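Choline binding protein PCPA (PDB 4CP6) is a pneumococcal surface antigen of the choline-binding protein family, whose leucine-rich repeat region probably serves in adhesion to host cells. Local coordinates at residues Lys116-Ile121 against Glu140-Glu145; Phe136-Leu141 against Phe158-Lys163; Phe286-Ala291 against Leu309-Asn314; Leu315-Leu320 against Asn335-Leu340. All blocks are in the same frame, centred on the assembly; numbering follows the deposited sequence.

Contact 1. Residues Lys116-Ile121 against Glu140-Glu145; sequences KAKTII and ELEEIE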
loop_
_atom_site.group_PDB
_atom_site.type_symbol
_atom_site.label_atom_id
_atom_site.label_comp_id
_atom_site.label_asym_id
_atom_site.label_seq_id
_atom_site.Cartn_x
_atom_site.Cartn_y
_atom_site.Cartn_z
ATOM N N LYS A 116 7.388 14.937 14.772
ATOM C CA LYS A 116 8.667 15.437 14.277
ATOM C C LYS A 116 9.851 14.711 14.924
ATOM O O LYS A 116 11.001 15.029 14.595
ATOM C CB LYS A 116 8.773 16.932 14.544
ATOM C CG LYS A 116 7.826 17.730 13.669
ATOM C CD LYS A 116 8.009 19.212 13.936
ATOM C CE LYS A 116 9.350 19.752 13.521
ATOM N NZ LYS A 116 9.404 21.236 13.689
ATOM N N ALA A 117 9.589 13.726 15.804
ATOM C CA ALA A 117 10.679 12.970 16.415
ATOM C C ALA A 117 11.393 12.138 15.322
ATOM O O ALA A 117 10.751 11.455 14.496
ATOM C CB ALA A 117 10.133 12.051 17.497
ATOM N N LYS A 118 12.720 12.222 15.297
ATOM C CA LYS A 118 13.508 11.479 14.313
ATOM C C LYS A 118 13.654 10.030 14.746
ATOM O O LYS A 118 13.859 9.135 13.914
ATOM C CB LYS A 118 14.896 12.110 14.131
ATOM C CG LYS A 118 14.870 13.603 13.791
ATOM C CD LYS A 118 14.534 13.888 12.350
ATOM C CE LYS A 118 14.205 15.342 12.106
ATOM N NZ LYS A 118 12.773 15.644 12.389
ATOM N N THR A 119 13.571 9.794 16.039
ATOM C CA THR A 119 13.576 8.447 16.565
ATOM C C THR A 119 12.626 8.297 17.731
ATOM O O THR A 119 12.278 9.274 18.408
ATOM C CB THR A 119 14.968 7.929 16.881
ATOM O OG1 THR A 119 14.861 6.496 17.068
ATOM C CG2 THR A 119 15.607 8.642 18.068
ATOM N N ILE A 120 12.166 7.068 17.921
ATOM C CA ILE A 120 11.332 6.624 19.015
ATOM C C ILE A 120 12.136 5.534 19.647
ATOM O O ILE A 120 12.514 4.566 18.951
ATOM C CB ILE A 120 9.969 6.078 18.522
ATOM C CG1 ILE A 120 9.150 7.146 17.797
ATOM C CG2 ILE A 120 9.178 5.418 19.654
ATOM C CD1 ILE A 120 8.622 8.264 18.666
ATOM N N ILE A 121 12.463 5.705 20.930
ATOM C CA ILE A 121 13.290 4.760 21.654
ATOM C C ILE A 121 12.445 4.028 22.665
ATOM O O ILE A 121 11.681 4.653 23.413
ATOM C CB ILE A 121 14.442 5.530 22.360
ATOM C CG1 ILE A 121 15.284 6.342 21.345
ATOM C CG2 ILE A 121 15.316 4.583 23.228
ATOM C CD1 ILE A 121 15.876 7.591 21.917
ATOM N N GLU A 140 8.032 12.205 10.797
ATOM C CA GLU A 140 9.404 12.486 10.350
ATOM C C GLU A 140 10.379 11.443 10.915
ATOM O O GLU A 140 11.593 11.638 10.890
ATOM C CB GLU A 140 9.822 13.886 10.801
ATOM C CG GLU A 140 8.896 14.963 10.259
ATOM C CD GLU A 140 9.368 16.392 10.429
ATOM O OE1 GLU A 140 10.573 16.613 10.684
ATOM O OE2 GLU A 140 8.519 17.298 10.285
ATOM N N LEU A 141 9.841 10.298 11.386
ATOM C CA LEU A 141 10.639 9.222 11.935
ATOM C C LEU A 141 11.693 8.759 10.931
ATOM O O LEU A 141 11.377 8.563 9.764
ATOM C CB LEU A 141 9.688 8.051 12.215
ATOM C CG LEU A 141 10.129 6.882 13.057
ATOM C CD1 LEU A 141 10.587 7.348 14.451
ATOM C CD2 LEU A 141 8.933 5.932 13.236
ATOM N N GLU A 142 12.922 8.584 11.396
ATOM C CA GLU A 142 13.982 8.087 10.537
ATOM C C GLU A 142 14.344 6.678 10.865
ATOM O O GLU A 142 14.741 5.948 9.967
ATOM C CB GLU A 142 15.218 8.995 10.587
ATOM C CG GLU A 142 14.846 10.375 10.069
ATOM C CD GLU A 142 15.977 11.373 10.014
ATOM O OE1 GLU A 142 17.076 11.066 10.526
ATOM O OE2 GLU A 142 15.749 12.482 9.482
ATOM N N GLU A 143 14.275 6.302 12.141
ATOM C CA GLU A 143 14.655 4.967 12.597
ATOM C C GLU A 143 13.795 4.539 13.765
ATOM O O GLU A 143 13.537 5.339 14.675
ATOM C CB GLU A 143 16.120 4.979 13.112
ATOM C CG GLU A 143 17.178 5.056 12.019
ATOM C CD GLU A 143 18.601 4.738 12.448
ATOM O OE1 GLU A 143 18.835 4.522 13.659
ATOM O OE2 GLU A 143 19.486 4.703 11.562
ATOM N N ILE A 144 13.414 3.254 13.788
ATOM C CA ILE A 144 12.678 2.689 14.909
ATOM C C ILE A 144 12.918 1.195 14.952
ATOM O O ILE A 144 12.929 0.529 13.904
ATOM C CB ILE A 144 11.142 3.029 14.859
ATOM C CG1 ILE A 144 10.421 2.717 16.204
ATOM C CG2 ILE A 144 10.439 2.303 13.669
ATOM C CD1 ILE A 144 8.952 3.210 16.288
ATOM N N GLU A 145 13.119 0.670 16.158
ATOM C CA GLU A 145 13.251 -0.757 16.390
ATOM C C GLU A 145 12.062 -1.137 17.260
ATOM O O GLU A 145 11.969 -0.690 18.420
ATOM C CB GLU A 145 14.556 -1.086 17.114
ATOM C CG GLU A 145 14.708 -2.579 17.353
ATOM C CD GLU A 145 16.047 -3.053 17.896
ATOM O OE1 GLU A 145 17.059 -2.326 17.756
ATOM O OE2 GLU A 145 16.097 -4.201 18.387
HETATM O O HOH W 1 13.891 2.370 18.390
#
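Lys118 and Glu140 join successive coils of a leucine-rich repeat solenoid, just ahead of the neighbouring parallel strands 119-122 and 143-146. The ionic link is a salt bridge in which Lys118 NZ meets Glu140 OE1 at 2.9 Å, on the anti side of that oxygen and tilted out of the carboxylate plane. A bend in the lysine chain (chi2 -78°) turns CD back, and NZ also donates to Lys116 O, so two acceptors hold the ammonium group. Lys116 runs alongside the glutamate in the same direction, its CG 3.5 Å from Glu140 OE2.

Among the polar bonds of the backbone, Lys118 O is the focus: Glu142 N donates to it at 2.7 Å and almost straight (167°), while Glu143 N adds a weak bond. Further on, Thr119 OG1 donates to Glu143 O from above the carbonyl plane (3.0 Å), and water 1 bridges Ile120 O and Glu145 N. Ile120 N is buried without a partner.

The apolar packing lies on the inner side, where Ile120 also touches Phe136. Ile144 extends beside Ile120, bringing CD1 to 3.8 Å from Ile120 CB, and Leu141 crosses Ile120 at about a right angle, its CD1 3.6 Å from Ile120 CG1.

Contact 2. Residues Phe136-Leu141 against Phe158-Lys163; sequences FDFSEL and FSFSQK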
loop_
_atom_site.group_PDB
_atom_site.type_symbol
_atom_site.label_atom_id
_atom_site.label_comp_id
_atom_site.label_asym_id
_atom_site.label_seq_id
_atom_site.Cartn_x
_atom_site.Cartn_y
_atom_site.Cartn_z
ATOM N N PHE A 136 1.679 6.679 13.426
ATOM C CA PHE A 136 2.839 7.447 12.994
ATOM C C PHE A 136 2.654 7.904 11.561
ATOM O O PHE A 136 3.654 8.111 10.864
ATOM C CB PHE A 136 4.120 6.594 13.118
ATOM C CG PHE A 136 4.476 6.202 14.530
ATOM C CD1 PHE A 136 5.242 7.042 15.325
ATOM C CD2 PHE A 136 3.997 5.015 15.088
ATOM C CE1 PHE A 136 5.586 6.679 16.629
ATOM C CE2 PHE A 136 4.328 4.660 16.402
ATOM C CZ PHE A 136 5.100 5.512 17.163
ATOM N N ASP A 137 1.398 8.141 11.109
ATOM C CA ASP A 137 1.278 8.569 9.728
ATOM C C ASP A 137 1.834 9.985 9.543
ATOM O O ASP A 137 1.756 10.821 10.452
ATOM C CB ASP A 137 -0.131 8.397 9.148
ATOM C CG ASP A 137 -1.201 9.302 9.703
ATOM O OD1 ASP A 137 -1.033 9.805 10.830
ATOM O OD2 ASP A 137 -2.220 9.504 8.998
ATOM N N PHE A 138 2.449 10.243 8.389
ATOM C CA PHE A 138 3.041 11.550 8.047
ATOM C C PHE A 138 4.163 11.931 9.028
ATOM O O PHE A 138 4.528 13.108 9.127
ATOM C CB PHE A 138 1.954 12.653 7.971
ATOM C CG PHE A 138 0.937 12.372 6.886
ATOM C CD1 PHE A 138 1.186 12.735 5.562
ATOM C CD2 PHE A 138 -0.254 11.713 7.178
ATOM C CE1 PHE A 138 0.249 12.477 4.564
ATOM C CE2 PHE A 138 -1.206 11.475 6.176
ATOM C CZ PHE A 138 -0.933 11.826 4.876
ATOM N N SER A 139 4.739 10.946 9.741
ATOM C CA SER A 139 5.781 11.279 10.700
ATOM C C SER A 139 7.127 11.579 10.022
ATOM O O SER A 139 7.354 11.230 8.840
ATOM C CB SER A 139 5.960 10.168 11.723
ATOM O OG SER A 139 6.782 9.139 11.200
ATOM N N GLU A 140 8.032 12.205 10.797
ATOM C CA GLU A 140 9.404 12.486 10.350
ATOM C C GLU A 140 10.379 11.443 10.915
ATOM O O GLU A 140 11.593 11.638 10.890
ATOM C CB GLU A 140 9.822 13.886 10.801
ATOM C CG GLU A 140 8.896 14.963 10.259
ATOM C CD GLU A 140 9.368 16.392 10.429
ATOM O OE1 GLU A 140 10.573 16.613 10.684
ATOM O OE2 GLU A 140 8.519 17.298 10.285
ATOM N N LEU A 141 9.841 10.298 11.386
ATOM C CA LEU A 141 10.639 9.222 11.935
ATOM C C LEU A 141 11.693 8.759 10.931
ATOM O O LEU A 141 11.377 8.563 9.764
ATOM C CB LEU A 141 9.688 8.051 12.215
ATOM C CG LEU A 141 10.129 6.882 13.057
ATOM C CD1 LEU A 141 10.587 7.348 14.451
ATOM C CD2 LEU A 141 8.933 5.932 13.236
ATOM N N PHE A 158 2.436 3.584 9.544
ATOM C CA PHE A 158 3.626 4.386 9.236
ATOM C C PHE A 158 3.493 5.083 7.900
ATOM O O PHE A 158 4.467 5.645 7.411
ATOM C CB PHE A 158 4.912 3.510 9.247
ATOM C CG PHE A 158 5.214 2.946 10.609
ATOM C CD1 PHE A 158 5.921 3.693 11.547
ATOM C CD2 PHE A 158 4.725 1.699 10.990
ATOM C CE1 PHE A 158 6.167 3.194 12.830
ATOM C CE2 PHE A 158 4.960 1.200 12.283
ATOM C CZ PHE A 158 5.665 1.966 13.200
ATOM N N SER A 159 2.294 5.068 7.310
ATOM C CA SER A 159 2.068 5.623 5.991
ATOM C C SER A 159 2.572 7.052 5.912
ATOM O O SER A 159 2.309 7.866 6.816
ATOM C CB SER A 159 0.585 5.568 5.653
ATOM O OG SER A 159 0.331 6.082 4.352
ATOM N N PHE A 160 3.253 7.376 4.812
ATOM C CA PHE A 160 3.735 8.730 4.534
ATOM C C PHE A 160 4.853 9.181 5.480
ATOM O O PHE A 160 5.114 10.390 5.589
ATOM C CB PHE A 160 2.574 9.738 4.473
ATOM C CG PHE A 160 2.229 10.166 3.072
ATOM C CD1 PHE A 160 3.131 10.902 2.311
ATOM C CD2 PHE A 160 0.992 9.870 2.525
ATOM C CE1 PHE A 160 2.810 11.301 1.003
ATOM C CE2 PHE A 160 0.677 10.256 1.218
ATOM C CZ PHE A 160 1.578 10.994 0.483
ATOM N N SER A 161 5.532 8.228 6.138
ATOM C CA SER A 161 6.738 8.535 6.912
ATOM C C SER A 161 7.889 8.560 5.886
ATOM O O SER A 161 8.601 7.569 5.700
ATOM C CB SER A 161 6.975 7.495 8.008
ATOM O OG SER A 161 5.954 7.564 8.991
ATOM N N GLN A 162 8.000 9.674 5.180
ATOM C CA GLN A 162 8.880 9.790 4.022
ATOM C C GLN A 162 10.358 9.719 4.318
ATOM O O GLN A 162 11.102 9.416 3.389
ATOM C CB GLN A 162 8.563 11.036 3.240
ATOM C CG GLN A 162 7.229 10.898 2.525
ATOM C CD GLN A 162 6.878 12.131 1.736
ATOM O OE1 GLN A 162 7.038 13.277 2.188
ATOM N NE2 GLN A 162 6.354 11.914 0.551
ATOM N N LYS A 163 10.787 9.978 5.563
ATOM C CA LYS A 163 12.203 9.928 5.901
ATOM C C LYS A 163 12.575 8.622 6.604
ATOM O O LYS A 163 13.736 8.430 6.959
ATOM C CB LYS A 163 12.541 11.126 6.823
ATOM C CG LYS A 163 12.436 12.516 6.130
ATOM C CD LYS A 163 13.445 12.675 4.987
ATOM C CE LYS A 163 13.268 13.953 4.198
ATOM N NZ LYS A 163 13.992 13.888 2.900
HETATM O O HOH W 2 9.555 9.726 8.109
HETATM O O HOH W 3 7.531 12.516 6.327
#
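Ser161 OG is the middle of a hydrogen-bond relay: it accepts from Ser139 OG at 2.8 Å and donates to Phe158 O at 2.9 Å. The two serines close equivalent type II turns, Phe136-Ser139 and Phe158-Ser161, stacked one coil above the next in the leucine-rich repeat solenoid. Ser139 OG lies between its own backbone N and carbonyl carbon (chi1 82°) and accepts from Leu141 N, an ST turn that extends the relay to four groups. Phe158 O receives Ser161 OG and Ser161 N from the same face of its plane. Beside the relay, Phe138 N donates to Ser159 O at 2.9 Å.

The phenylalanines repeat with the turns. The Phe136 and Phe158 rings are almost parallel (3°) but slid apart, Phe136 CD2 touching Phe158 CE1 at 3.6 Å; Phe112 stacks on Phe136 in turn, so the row continues. Leu141 CD2 meets the edge of Phe158. Nearer the surface, Phe160 CB sits over one face of the Phe138 ring, toward its rim, and Phe138 CE1 comes to 3.4 Å from Phe160 CG. Water also bridges the segments: water 2 donates to Ser139 O and Leu141 O and accepts from Lys163 N at 2.8 Å.

Contact 3. Residues Phe286-Ala291 against Leu309-Asn314; sequences FAFADA and LAFYGN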
loop_
_atom_site.group_PDB
_atom_site.type_symbol
_atom_site.label_atom_id
_atom_site.label_comp_id
_atom_site.label_asym_id
_atom_site.label_seq_id
_atom_site.Cartn_x
_atom_site.Cartn_y
_atom_site.Cartn_z
ATOM N N PHE A 286 -4.396 -1.911 -9.737
ATOM C CA PHE A 286 -3.148 -1.154 -9.749
ATOM C C PHE A 286 -1.913 -2.050 -9.791
ATOM O O PHE A 286 -0.818 -1.587 -9.425
ATOM C CB PHE A 286 -3.081 -0.195 -8.552
ATOM C CG PHE A 286 -4.038 0.972 -8.580
ATOM C CD1 PHE A 286 -5.360 0.809 -8.190
ATOM C CD2 PHE A 286 -3.599 2.240 -8.945
ATOM C CE1 PHE A 286 -6.241 1.891 -8.198
ATOM C CE2 PHE A 286 -4.483 3.319 -8.963
ATOM C CZ PHE A 286 -5.794 3.132 -8.596
ATOM N N ALA A 287 -2.039 -3.327 -10.241
ATOM C CA ALA A 287 -0.861 -4.188 -10.162
ATOM C C ALA A 287 0.368 -3.584 -10.825
ATOM O O ALA A 287 1.454 -3.695 -10.253
ATOM C CB ALA A 287 -1.145 -5.552 -10.757
ATOM N N PHE A 288 0.227 -2.984 -12.025
ATOM C CA PHE A 288 1.380 -2.426 -12.735
ATOM C C PHE A 288 1.319 -0.925 -12.788
ATOM O O PHE A 288 2.008 -0.313 -13.626
ATOM C CB PHE A 288 1.540 -3.039 -14.143
ATOM C CG PHE A 288 1.365 -4.533 -14.194
ATOM C CD1 PHE A 288 2.273 -5.376 -13.562
ATOM C CD2 PHE A 288 0.282 -5.097 -14.853
ATOM C CE1 PHE A 288 2.087 -6.762 -13.588
ATOM C CE2 PHE A 288 0.103 -6.484 -14.879
ATOM C CZ PHE A 288 0.995 -7.292 -14.213
ATOM N N ALA A 289 0.541 -0.291 -11.899
ATOM C CA ALA A 289 0.425 1.153 -11.928
ATOM C C ALA A 289 1.779 1.827 -11.741
ATOM O O ALA A 289 2.497 1.538 -10.793
ATOM C CB ALA A 289 -0.578 1.647 -10.886
ATOM N N ASP A 290 2.143 2.710 -12.662
ATOM C CA ASP A 290 3.424 3.437 -12.613
ATOM C C ASP A 290 4.647 2.493 -12.655
ATOM O O ASP A 290 5.722 2.856 -12.139
ATOM C CB ASP A 290 3.482 4.441 -11.458
ATOM C CG ASP A 290 2.440 5.547 -11.560
ATOM O OD1 ASP A 290 2.005 5.862 -12.698
ATOM O OD2 ASP A 290 2.075 6.113 -10.501
ATOM N N ALA A 291 4.518 1.323 -13.318
ATOM C CA ALA A 291 5.694 0.480 -13.611
ATOM C C ALA A 291 6.202 1.120 -14.902
ATOM O O ALA A 291 5.724 0.814 -16.019
ATOM C CB ALA A 291 5.292 -0.966 -13.836
ATOM N N LEU A 309 -7.411 -0.397 -13.172
ATOM C CA LEU A 309 -6.153 0.322 -13.309
ATOM C C LEU A 309 -4.949 -0.585 -13.151
ATOM O O LEU A 309 -3.891 -0.137 -12.715
ATOM C CB LEU A 309 -6.095 1.570 -12.398
ATOM C CG LEU A 309 -7.092 2.676 -12.822
ATOM C CD1 LEU A 309 -7.373 3.642 -11.666
ATOM C CD2 LEU A 309 -6.563 3.418 -14.037
ATOM N N ALA A 310 -5.058 -1.827 -13.633
ATOM C CA ALA A 310 -3.891 -2.718 -13.579
ATOM C C ALA A 310 -2.776 -2.189 -14.513
ATOM O O ALA A 310 -1.599 -2.296 -14.185
ATOM C CB ALA A 310 -4.290 -4.131 -14.011
ATOM N N PHE A 311 -3.160 -1.647 -15.679
ATOM C CA PHE A 311 -2.252 -1.060 -16.658
ATOM C C PHE A 311 -2.520 0.430 -16.638
ATOM O O PHE A 311 -3.492 0.897 -17.236
ATOM C CB PHE A 311 -2.489 -1.662 -18.051
ATOM C CG PHE A 311 -2.163 -3.135 -18.089
ATOM C CD1 PHE A 311 -0.844 -3.567 -18.149
ATOM C CD2 PHE A 311 -3.169 -4.079 -18.082
ATOM C CE1 PHE A 311 -0.541 -4.931 -18.208
ATOM C CE2 PHE A 311 -2.860 -5.450 -18.120
ATOM C CZ PHE A 311 -1.551 -5.853 -18.202
ATOM N N TYR A 312 -1.693 1.171 -15.916
ATOM C CA TYR A 312 -1.927 2.595 -15.682
ATOM C C TYR A 312 -0.605 3.293 -15.583
ATOM O O TYR A 312 0.184 2.999 -14.698
ATOM C CB TYR A 312 -2.672 2.717 -14.346
ATOM C CG TYR A 312 -3.013 4.104 -13.856
ATOM C CD1 TYR A 312 -3.395 5.108 -14.742
ATOM C CD2 TYR A 312 -3.063 4.385 -12.491
ATOM C CE1 TYR A 312 -3.833 6.348 -14.284
ATOM C CE2 TYR A 312 -3.476 5.631 -12.021
ATOM C CZ TYR A 312 -3.853 6.612 -12.924
ATOM O OH TYR A 312 -4.284 7.851 -12.470
ATOM N N GLY A 313 -0.344 4.213 -16.494
ATOM C CA GLY A 313 0.911 4.961 -16.443
ATOM C C GLY A 313 2.135 4.144 -16.807
ATOM O O GLY A 313 3.257 4.466 -16.374
ATOM N N ASN A 314 1.959 3.077 -17.602
ATOM C CA ASN A 314 3.090 2.273 -18.066
ATOM C C ASN A 314 3.729 3.002 -19.257
ATOM O O ASN A 314 3.399 2.746 -20.423
ATOM C CB ASN A 314 2.651 0.888 -18.442
ATOM C CG ASN A 314 2.084 0.178 -17.245
ATOM O OD1 ASN A 314 2.823 -0.161 -16.286
ATOM N ND2 ASN A 314 0.806 -0.029 -17.251
HETATM O O HOH W 4 3.401 6.822 -14.869
#
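Asp290 N donates to Tyr312 O at 2.8 Å in a nearly straight bond (170° at the hydrogen), and Phe288 N donates to Ala310 O at 2.9 Å through a more bent one. These two bonds link the backbones directly; Ala289 CA makes a CA-H...O contact with Tyr312 O between them, and Phe286 CA makes another with Leu309 O ahead of them. Water 4 links Asp290 OD1 to Gly313 O.

Side chains pack on both flanks of this pairing. Leu309 CB stands 4.0 Å above the centre of the Phe286 ring, while its CD1 reaches Phe286 CZ at 3.5 Å. Tyr312, with CG anti to the backbone N (chi1 179°), lies beside Phe286, and CD2 comes to 3.9 Å from Phe286 CE2; Leu309 CD2 covers one face of the tyrosine and Ala289 CB meets its edge. Phe288 and Phe311 point the same way with their planes inclined by 35°, and Phe288 CD2 touches Phe311 CE1 at 3.5 Å.

Around these groups, two overlapping turns, type I from Phe286 to Ala289 and type II from Phe288 to Ala291, present the donor N-H groups. Lys267 forms a salt bridge with Asp290 OD2. Tyr263 stacks on Phe286, while Ile297 touches both Phe288 and Phe311. Turns stacked coil on coil in this way are consistent with the BspA-type leucine-rich repeat region in which both segments lie.

Contact 4. Residues Leu315-Leu320 against Asn335-Leu340; sequences LELKEL and NGLPKL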
loop_
_atom_site.group_PDB
_atom_site.type_symbol
_atom_site.label_atom_id
_atom_site.label_comp_id
_atom_site.label_asym_id
_atom_site.label_seq_id
_atom_site.Cartn_x
_atom_site.Cartn_y
_atom_site.Cartn_z
ATOM N N LEU A 315 4.658 3.918 -18.914
ATOM C CA LEU A 315 5.260 4.860 -19.867
ATOM C C LEU A 315 5.993 4.216 -21.036
ATOM O O LEU A 315 6.120 4.870 -22.088
ATOM C CB LEU A 315 6.183 5.833 -19.139
ATOM C CG LEU A 315 5.588 6.658 -17.998
ATOM C CD1 LEU A 315 6.629 7.651 -17.453
ATOM C CD2 LEU A 315 4.320 7.415 -18.436
ATOM N N GLU A 316 6.449 2.957 -20.887
ATOM C CA GLU A 316 7.195 2.284 -21.940
ATOM C C GLU A 316 6.532 1.062 -22.532
ATOM O O GLU A 316 7.126 0.380 -23.369
ATOM C CB GLU A 316 8.602 1.908 -21.441
ATOM C CG GLU A 316 9.475 3.101 -21.108
ATOM C CD GLU A 316 9.944 3.976 -22.255
ATOM O OE1 GLU A 316 10.015 3.500 -23.407
ATOM O OE2 GLU A 316 10.268 5.149 -21.973
ATOM N N LEU A 317 5.289 0.730 -22.091
ATOM C CA LEU A 317 4.662 -0.495 -22.584
ATOM C C LEU A 317 4.358 -0.411 -24.057
ATOM O O LEU A 317 3.625 0.488 -24.468
ATOM C CB LEU A 317 3.421 -0.784 -21.735
ATOM C CG LEU A 317 2.632 -2.041 -22.040
ATOM C CD1 LEU A 317 3.451 -3.274 -21.805
ATOM C CD2 LEU A 317 1.363 -2.049 -21.206
ATOM N N LYS A 318 4.881 -1.345 -24.863
ATOM C CA LYS A 318 4.766 -1.224 -26.319
ATOM C C LYS A 318 3.571 -1.893 -26.948
ATOM O O LYS A 318 3.133 -1.460 -28.018
ATOM C CB LYS A 318 6.040 -1.770 -26.996
ATOM C CG LYS A 318 7.335 -1.113 -26.508
ATOM C CD LYS A 318 8.574 -1.800 -27.128
ATOM C CE LYS A 318 9.861 -1.115 -26.717
ATOM N NZ LYS A 318 11.040 -1.639 -27.453
ATOM N N GLU A 319 3.061 -2.960 -26.326
ATOM C CA GLU A 319 1.968 -3.746 -26.891
ATOM C C GLU A 319 1.301 -4.466 -25.766
ATOM O O GLU A 319 1.926 -4.691 -24.720
ATOM C CB GLU A 319 2.556 -4.793 -27.880
ATOM C CG GLU A 319 1.539 -5.659 -28.605
ATOM C CD GLU A 319 2.090 -6.644 -29.618
ATOM O OE1 GLU A 319 3.331 -6.764 -29.728
ATOM O OE2 GLU A 319 1.272 -7.303 -30.302
ATOM N N LEU A 320 0.030 -4.849 -25.976
ATOM C CA LEU A 320 -0.684 -5.680 -25.023
ATOM C C LEU A 320 -1.489 -6.668 -25.802
ATOM O O LEU A 320 -2.240 -6.274 -26.709
ATOM C CB LEU A 320 -1.637 -4.880 -24.123
ATOM C CG LEU A 320 -1.120 -4.396 -22.802
ATOM C CD1 LEU A 320 -2.112 -3.446 -22.144
ATOM C CD2 LEU A 320 -0.788 -5.580 -21.873
ATOM N N ASN A 335 -5.239 2.522 -18.886
ATOM C CA ASN A 335 -5.314 3.978 -18.987
ATOM C C ASN A 335 -3.896 4.551 -18.960
ATOM O O ASN A 335 -3.096 4.199 -18.081
ATOM C CB ASN A 335 -6.166 4.586 -17.844
ATOM C CG ASN A 335 -6.183 6.109 -17.837
ATOM O OD1 ASN A 335 -5.199 6.751 -17.453
ATOM N ND2 ASN A 335 -7.270 6.727 -18.300
ATOM N N GLY A 336 -3.608 5.491 -19.849
ATOM C CA GLY A 336 -2.335 6.218 -19.807
ATOM C C GLY A 336 -1.150 5.353 -20.170
ATOM O O GLY A 336 -0.305 5.020 -19.313
ATOM N N LEU A 337 -1.116 4.953 -21.440
ATOM C CA LEU A 337 -0.111 4.034 -22.016
ATOM C C LEU A 337 0.465 4.714 -23.260
ATOM O O LEU A 337 0.076 4.406 -24.382
ATOM C CB LEU A 337 -0.777 2.692 -22.349
ATOM C CG LEU A 337 -1.558 2.044 -21.155
ATOM C CD1 LEU A 337 -2.402 0.902 -21.574
ATOM C CD2 LEU A 337 -0.623 1.667 -20.001
ATOM N N PRO A 338 1.342 5.728 -23.011
ATOM C CA PRO A 338 1.752 6.607 -24.119
ATOM C C PRO A 338 2.616 6.012 -25.215
ATOM O O PRO A 338 2.753 6.660 -26.276
ATOM C CB PRO A 338 2.471 7.742 -23.426
ATOM C CG PRO A 338 2.964 7.163 -22.103
ATOM C CD PRO A 338 1.848 6.216 -21.708
ATOM N N LYS A 339 3.200 4.815 -24.992
ATOM C CA LYS A 339 4.021 4.160 -25.999
ATOM C C LYS A 339 3.372 2.892 -26.509
ATOM O O LYS A 339 3.965 2.163 -27.308
ATOM C CB LYS A 339 5.437 3.893 -25.471
ATOM C CG LYS A 339 6.253 5.187 -25.347
ATOM C CD LYS A 339 7.718 4.899 -25.133
ATOM C CE LYS A 339 8.594 6.109 -25.360
ATOM N NZ LYS A 339 10.045 5.760 -25.191
ATOM N N LEU A 340 2.100 2.635 -26.085
ATOM C CA LEU A 340 1.379 1.461 -26.548
ATOM C C LEU A 340 1.085 1.617 -28.036
ATOM O O LEU A 340 0.364 2.552 -28.406
ATOM C CB LEU A 340 0.059 1.301 -25.762
ATOM C CG LEU A 340 -0.694 0.000 -25.994
ATOM C CD1 LEU A 340 -0.026 -1.153 -25.267
ATOM C CD2 LEU A 340 -2.145 0.089 -25.513
HETATM O O HOH W 5 9.399 7.606 -22.566
#
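The carboxylate of Glu316 is met by Lys339 NZ on the syn side of OE1, 20° out of the carboxylate plane and 2.9 Å away. A second, weak bond runs from the same nitrogen to Glu316 OE2 at 3.3 Å, and water 5 donates to OE2. The glutamate bends to make this contact: chi2 of -69° folds CD back, so that the carboxylate lies alongside the extended lysine chain. Lys339 CG and CD also pass close over Leu315 O, with CG 3.3 Å from it.

Next to the salt bridge, the Leu315 side chain passes at a slant to Pro338, Leu315 CD2 touching Pro338 CG at 3.9 Å. Leu317 O faces the turn Leu337-Leu340 and receives a CA-H...O contact from Leu340 CA at 3.2 Å, whereas Leu340 N bonds within its own turn to Leu337 O. Leu340 has CG anti to the backbone N (chi1 -171°); its CD1 packs against the Glu319 backbone, 3.6 Å from C, and lies 4.2 Å from Leu320 CG. Leu317 and Leu320 both reach Phe311 of strand 311-312, continuing the leucine-rich hydrophobic interior.

The hydrogen bonds made directly between the two segments are those of the salt bridge, and further along the chain the Lys318 backbone bonds to that of Lys341. The chemistry is therefore divided: leucines join the coils inside, and a charge pair, probably weakened by its contact with water, joins them at the surface.

How the contacts relate
Contacts 1 and 2 lie in one BspA-type repeat region and contacts 3 and 4 in a second; contact 2 begins where contact 1 ends, on a shared stretch, and contacts 3 and 4 come later in series. The first two have centres 9 Å apart and share Glu140 and Leu141, so a single connection runs from the turns of contact 2 into strand 143-146 of contact 1. Contacts 3 and 4 are similarly close, 10 Å between centres: strand 311-312 leads on to strand 319-322, and Phe311 O probably bonds to Asn335 N. Between the pairs, the centres of contacts 2 and 3 are 24 Å apart without touching. The same coil-to-coil packing thus recurs along an elongated solenoid.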